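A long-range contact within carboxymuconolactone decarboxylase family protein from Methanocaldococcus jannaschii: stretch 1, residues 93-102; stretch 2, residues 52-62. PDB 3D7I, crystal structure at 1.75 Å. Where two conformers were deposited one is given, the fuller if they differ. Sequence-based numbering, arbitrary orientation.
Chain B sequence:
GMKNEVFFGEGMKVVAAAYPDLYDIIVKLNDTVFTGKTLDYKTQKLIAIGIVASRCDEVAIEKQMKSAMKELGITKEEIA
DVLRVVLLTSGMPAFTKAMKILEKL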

ATOM      1  N   PRO B  93       7.389  11.264  -2.832  1.00 21.05           N
ATOM      2  CA  PRO B  93       7.837  10.222  -3.778  1.00 19.88           C
ATOM      3  C   PRO B  93       6.871   9.956  -4.936  1.00 21.02           C
ATOM      4  O   PRO B  93       7.284   9.884  -6.108  1.00 20.96           O
ATOM      5  CB  PRO B  93       8.028   8.993  -2.888  1.00 22.51           C
ATOM      6  CG  PRO B  93       8.344   9.562  -1.555  1.00 20.16           C
ATOM      7  CD  PRO B  93       7.484  10.788  -1.436  1.00 21.39           C
ATOM      8  N   ALA B  94       5.588   9.828  -4.634  1.00 19.14           N
ATOM      9  CA  ALA B  94       4.613   9.558  -5.669  1.00 19.96           C
ATOM     10  C   ALA B  94       4.486  10.749  -6.630  1.00 19.93           C
ATOM     11  O   ALA B  94       4.388  10.582  -7.858  1.00 20.12           O
ATOM     12  CB  ALA B  94       3.242   9.255  -5.016  1.00 22.71           C
ATOM     13  N   PHE B  95       4.452  11.944  -6.052  1.00 18.44           N
ATOM     14  CA  PHE B  95       4.349  13.168  -6.830  1.00 18.79           C
ATOM     15  C   PHE B  95       5.525  13.302  -7.812  1.00 20.05           C
ATOM     16  O   PHE B  95       5.323  13.559  -9.017  1.00 19.06           O
ATOM     17  CB  PHE B  95       4.375  14.372  -5.896  1.00 20.10           C
ATOM     18  CG  PHE B  95       4.373  15.704  -6.630  1.00 20.32           C
ATOM     19  CD1 PHE B  95       3.271  16.108  -7.338  1.00 19.60           C
ATOM     20  CD2 PHE B  95       5.485  16.540  -6.600  1.00 23.76           C
ATOM     21  CE1 PHE B  95       3.244  17.331  -8.009  1.00 22.96           C
ATOM     22  CE2 PHE B  95       5.472  17.767  -7.282  1.00 22.72           C
ATOM     23  CZ  PHE B  95       4.363  18.156  -7.990  1.00 26.09           C
ATOM     24  N   THR B  96       6.740  13.148  -7.308  1.00 20.55           N
ATOM     25  CA  THR B  96       7.917  13.420  -8.152  1.00 20.94           C
ATOM     26  C   THR B  96       8.047  12.345  -9.235  1.00 20.73           C
ATOM     27  O   THR B  96       8.370  12.663 -10.380  1.00 20.28           O
ATOM     28  CB  THR B  96       9.207  13.558  -7.312  1.00 23.86           C
ATOM     29  OG1 THR B  96       9.418  12.347  -6.615  1.00 24.63           O
ATOM     30  CG2 THR B  96       9.093  14.688  -6.305  1.00 21.43           C
ATOM     31  N   LYS B  97       7.748  11.081  -8.907  1.00 20.08           N
ATOM     32  CA  LYS B  97       7.790   9.997  -9.889  0.50 21.50           C
ATOM     33  C   LYS B  97       6.807  10.306 -11.011  1.00 20.81           C
ATOM     34  O   LYS B  97       7.145  10.201 -12.192  1.00 23.01           O
ATOM     35  CB  LYS B  97       7.438   8.655  -9.226  0.50 23.02           C
ATOM     36  CG  LYS B  97       7.424   7.446 -10.165  0.50 23.87           C
ATOM     37  CD  LYS B  97       7.313   6.115  -9.399  0.50 25.49           C
ATOM     38  CE  LYS B  97       8.025   4.988 -10.132  0.50 32.66           C
ATOM     39  NZ  LYS B  97       9.501   5.081  -9.984  0.50 30.31           N
ATOM     40  N   ALA B  98       5.583  10.670 -10.638  1.00 19.16           N
ATOM     41  CA  ALA B  98       4.502  10.940 -11.612  1.00 19.50           C
ATOM     42  C   ALA B  98       4.799  12.155 -12.484  1.00 20.63           C
ATOM     43  O   ALA B  98       4.547  12.152 -13.722  1.00 20.71           O
ATOM     44  CB  ALA B  98       3.151  11.114 -10.883  1.00 19.41           C
HETATM   45  N   MSE B  99       5.359  13.194 -11.861  1.00 19.58           N
HETATM   46  CA  MSE B  99       5.694  14.402 -12.584  1.00 20.80           C
HETATM   47  C   MSE B  99       6.741  14.093 -13.632  1.00 21.43           C
HETATM   48  O   MSE B  99       6.659  14.608 -14.742  1.00 21.18           O
HETATM   49  CB  MSE B  99       6.197  15.529 -11.672  1.00 22.05           C
HETATM   50  CG  MSE B  99       5.155  16.365 -11.043  1.00 30.57           C
HETATM   51 SE   MSE B  99       4.077  17.443 -12.314  0.75 32.27          SE
HETATM   52  CE  MSE B  99       4.955  17.511 -13.445  1.00  8.65           C
ATOM     53  N   LYS B 100       7.733  13.279 -13.282  1.00 20.17           N
ATOM     54  CA  LYS B 100       8.778  12.883 -14.237  1.00 20.82           C
ATOM     55  C   LYS B 100       8.239  12.097 -15.432  1.00 21.61           C
ATOM     56  O   LYS B 100       8.660  12.310 -16.582  1.00 22.41           O
ATOM     57  CB  LYS B 100       9.871  12.089 -13.518  1.00 19.98           C
ATOM     58  CG  LYS B 100      11.001  11.609 -14.446  1.00 23.11           C
ATOM     59  N   ILE B 101       7.316  11.189 -15.159  1.00 22.47           N
ATOM     60  CA  ILE B 101       6.636  10.430 -16.196  1.00 23.27           C
ATOM     61  C   ILE B 101       5.838  11.376 -17.113  1.00 24.13           C
ATOM     62  O   ILE B 101       5.917  11.264 -18.345  1.00 23.84           O
ATOM     63  CB  ILE B 101       5.709   9.356 -15.601  1.00 22.91           C
ATOM     64  CG1 ILE B 101       6.511   8.281 -14.844  1.00 22.73           C
ATOM     65  CG2 ILE B 101       4.847   8.706 -16.690  1.00 21.99           C
ATOM     66  CD1 ILE B 101       5.639   7.360 -13.972  1.00 25.00           C
ATOM     67  N   LEU B 102       5.106  12.313 -16.517  1.00 21.64           N
ATOM     68  CA  LEU B 102       4.316  13.287 -17.284  1.00 23.29           C
ATOM     69  C   LEU B 102       5.205  14.112 -18.193  1.00 23.75           C
ATOM     70  O   LEU B 102       4.860  14.348 -19.362  1.00 22.26           O
ATOM     71  CB  LEU B 102       3.527  14.219 -16.344  1.00 22.94           C
ATOM     72  CG  LEU B 102       2.668  15.307 -17.005  1.00 23.09           C
ATOM     73  CD1 LEU B 102       1.619  14.711 -17.976  1.00 23.78           C
ATOM     74  CD2 LEU B 102       1.996  16.098 -15.909  1.00 22.66           C
TER
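Stretch 2 52-62: VASRCDEVAIE

Helices that are distant in sequence often pack through one face of small and branched apolar side chains, and the segment 52-62 against the helix 93-102 is a compact example. Stretch 1 is helical throughout, with each backbone N-H from Lys97 to Leu102 bonded to the carbonyl four residues earlier, so Ala94, Lys97, Ala98 and Ile101 fall on one side and all four direct CA-to-CB toward stretch 2. Stretch 2 is less uniform. It enters as the tail of one helix at Val52 and Ala53, passes through a turn, and resumes as a helix at Glu58 that runs on past Glu62. Asp57 caps this second helix, Asp57 OD1 accepting a weak bond from Ala60 N at 3.4 Å. The second helix and helix 93-102 run in broadly the same direction, with 50° between their N-to-C directions, a signed crossing angle of -50° and a closest axial approach of 10.1 Å.

Ile101 gives up the most surface to the contact, 87 Å². With chi1 in m and chi2 in t, Ile101 CD1 lies 3.6 Å from Glu58 CG and 3.9 Å from Ile61 CG2, while Ile101 CG2 lies 3.8 Å from Glu62 CA. One branched side chain thereby touches three residues of the second helix. Ile61, itself directed toward stretch 1, supplies the apolar partner; Glu58 and Glu62 contribute the aliphatic beginnings of side chains whose carboxylates are not modelled.

One turn earlier, Lys97 shows how a long side chain can pack through its methylenes. Lys97 CE lies 3.8 Å from both Cys56 O and Glu58 CB, reaching across the junction between turn and helix, while the terminal amine finds its hydrogen bond elsewhere in the structure.

Where small residues meet, the backbones draw closer. Ala98 CB lies 4.0 Å from Ala53 CB, with Ala98 CA and Ala53 CA 6.0 Å apart, and Ala94 CA comes within 5.7 Å of Ser54 CA. Ala94 CB rests 3.6 Å from Ala53 O, so here a methyl group packs against the carbonyl of a residue near the helix end. That same carbonyl is not left without a polar partner: a water donates to Ala53 O and to Ala94 O, its oxygen 2.7 Å from each, and bridges the two backbones. No direct hydrogen bond crosses between the modelled atoms of the stretches. The contact, which buries 392 Å² in all, therefore rests on close packing, supplemented by this water.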

ATOM      1  N   VAL B  52      -3.862   5.652  -9.677  1.00 22.13           N
ATOM      2  CA  VAL B  52      -2.693   4.895 -10.144  0.50 22.96           C
ATOM      3  C   VAL B  52      -1.393   5.630  -9.798  1.00 22.59           C
ATOM      4  O   VAL B  52      -0.391   5.023  -9.382  1.00 23.85           O
ATOM      5  CB  VAL B  52      -2.779   4.660 -11.661  0.50 23.96           C
ATOM      6  CG1 VAL B  52      -1.535   3.926 -12.171  0.50 22.52           C
ATOM      7  CG2 VAL B  52      -4.054   3.847 -12.009  0.50 24.56           C
ATOM      8  N   ALA B  53      -1.415   6.960  -9.947  1.00 21.97           N
ATOM      9  CA  ALA B  53      -0.224   7.748  -9.643  1.00 22.83           C
ATOM     10  C   ALA B  53       0.100   7.757  -8.159  1.00 24.96           C
ATOM     11  O   ALA B  53       1.240   8.041  -7.797  1.00 27.05           O
ATOM     12  CB  ALA B  53      -0.326   9.190 -10.190  1.00 22.19           C
ATOM     13  N   SER B  54      -0.875   7.460  -7.297  1.00 23.44           N
ATOM     14  CA  SER B  54      -0.674   7.442  -5.861  0.50 24.03           C
ATOM     15  C   SER B  54       0.121   6.208  -5.433  1.00 28.22           C
ATOM     16  O   SER B  54       0.620   6.161  -4.319  1.00 29.44           O
ATOM     17  CB  SER B  54      -2.007   7.530  -5.094  0.50 24.46           C
ATOM     18  OG  SER B  54      -2.791   6.337  -5.147  0.50 17.33           O
ATOM     19  N   ARG B  55       0.218   5.236  -6.342  1.00 27.88           N
ATOM     20  CA  ARG B  55       0.920   3.962  -6.126  1.00 36.49           C
ATOM     21  C   ARG B  55       2.216   3.893  -6.951  1.00 42.51           C
ATOM     22  O   ARG B  55       2.615   4.885  -7.565  1.00 42.98           O
ATOM     23  CB  ARG B  55      -0.034   2.823  -6.473  1.00 36.62           C
ATOM     24  CG  ARG B  55      -1.342   2.968  -5.700  1.00 36.07           C
ATOM     25  CD  ARG B  55      -2.145   1.705  -5.626  1.00 46.03           C
ATOM     26  NE  ARG B  55      -2.713   1.398  -6.928  1.00 47.58           N
ATOM     27  CZ  ARG B  55      -3.991   1.104  -7.174  1.00 48.31           C
ATOM     28  NH1 ARG B  55      -4.907   1.067  -6.198  1.00 41.50           N
ATOM     29  NH2 ARG B  55      -4.342   0.853  -8.427  1.00 45.55           N
ATOM     30  N   CYS B  56       2.899   2.747  -6.966  1.00 47.81           N
ATOM     31  CA  CYS B  56       4.272   2.722  -7.516  1.00 53.06           C
ATOM     32  C   CYS B  56       4.389   2.202  -8.942  1.00 53.53           C
ATOM     33  O   CYS B  56       5.482   2.215  -9.514  1.00 55.63           O
ATOM     34  CB  CYS B  56       5.220   1.910  -6.619  1.00 54.41           C
ATOM     35  SG  CYS B  56       5.129   2.314  -4.861  1.00 70.70           S
ATOM     36  N   ASP B  57       3.293   1.739  -9.526  1.00 51.11           N
ATOM     37  CA  ASP B  57       3.393   1.099 -10.822  1.00 50.75           C
ATOM     38  C   ASP B  57       3.612   2.172 -11.910  1.00 47.60           C
ATOM     39  O   ASP B  57       2.655   2.700 -12.477  1.00 47.73           O
ATOM     40  CB  ASP B  57       2.157   0.213 -11.093  1.00 51.45           C
ATOM     41  CG  ASP B  57       2.329  -0.689 -12.300  1.00 55.00           C
ATOM     42  OD1 ASP B  57       3.406  -0.633 -12.937  1.00 59.75           O
ATOM     43  OD2 ASP B  57       1.378  -1.449 -12.611  1.00 56.95           O
ATOM     44  N   GLU B  58       4.888   2.464 -12.171  1.00 44.76           N
ATOM     45  CA  GLU B  58       5.335   3.387 -13.230  1.00 44.68           C
ATOM     46  C   GLU B  58       4.737   3.106 -14.613  1.00 43.54           C
ATOM     47  O   GLU B  58       4.354   4.031 -15.337  1.00 39.20           O
ATOM     48  CB  GLU B  58       6.856   3.340 -13.329  1.00 44.24           C
ATOM     49  CG  GLU B  58       7.475   4.320 -14.312  1.00 49.33           C
ATOM     50  N   VAL B  59       4.667   1.829 -14.988  1.00 44.25           N
ATOM     51  CA  VAL B  59       4.114   1.457 -16.283  1.00 41.66           C
ATOM     52  C   VAL B  59       2.619   1.728 -16.319  1.00 39.99           C
ATOM     53  O   VAL B  59       2.109   2.255 -17.312  1.00 40.88           O
ATOM     54  CB  VAL B  59       4.434  -0.037 -16.651  1.00 44.98           C
ATOM     55  N   ALA B  60       1.921   1.392 -15.236  1.00 36.00           N
ATOM     56  CA  ALA B  60       0.505   1.700 -15.091  1.00 36.40           C
ATOM     57  C   ALA B  60       0.249   3.211 -15.175  1.00 34.21           C
ATOM     58  O   ALA B  60      -0.715   3.662 -15.813  1.00 33.66           O
ATOM     59  CB  ALA B  60      -0.008   1.153 -13.780  1.00 37.99           C
ATOM     60  N   ILE B  61       1.124   3.989 -14.538  1.00 31.22           N
ATOM     61  CA  ILE B  61       0.981   5.448 -14.573  1.00 28.82           C
ATOM     62  C   ILE B  61       1.173   5.970 -16.002  1.00 27.71           C
ATOM     63  O   ILE B  61       0.326   6.715 -16.511  1.00 27.90           O
ATOM     64  CB  ILE B  61       1.955   6.152 -13.617  1.00 27.95           C
ATOM     65  CG1 ILE B  61       1.692   5.733 -12.169  1.00 27.51           C
ATOM     66  CG2 ILE B  61       1.791   7.670 -13.734  1.00 26.18           C
ATOM     67  CD1 ILE B  61       2.846   6.021 -11.205  1.00 25.07           C
ATOM     68  N   GLU B  62       2.279   5.587 -16.641  1.00 30.04           N
ATOM     69  CA  GLU B  62       2.538   6.005 -18.033  1.00 32.80           C
ATOM     70  C   GLU B  62       1.367   5.647 -18.973  1.00 35.05           C
ATOM     71  O   GLU B  62       0.942   6.468 -19.794  1.00 33.59           O
ATOM     72  CB  GLU B  62       3.852   5.401 -18.535  1.00 33.45           C
ATOM     73  CG  GLU B  62       4.297   5.912 -19.919  1.00 36.55           C
TER
HETATM   74  O   HOH W   1       3.736   8.170  -8.776  1.00 27.73           O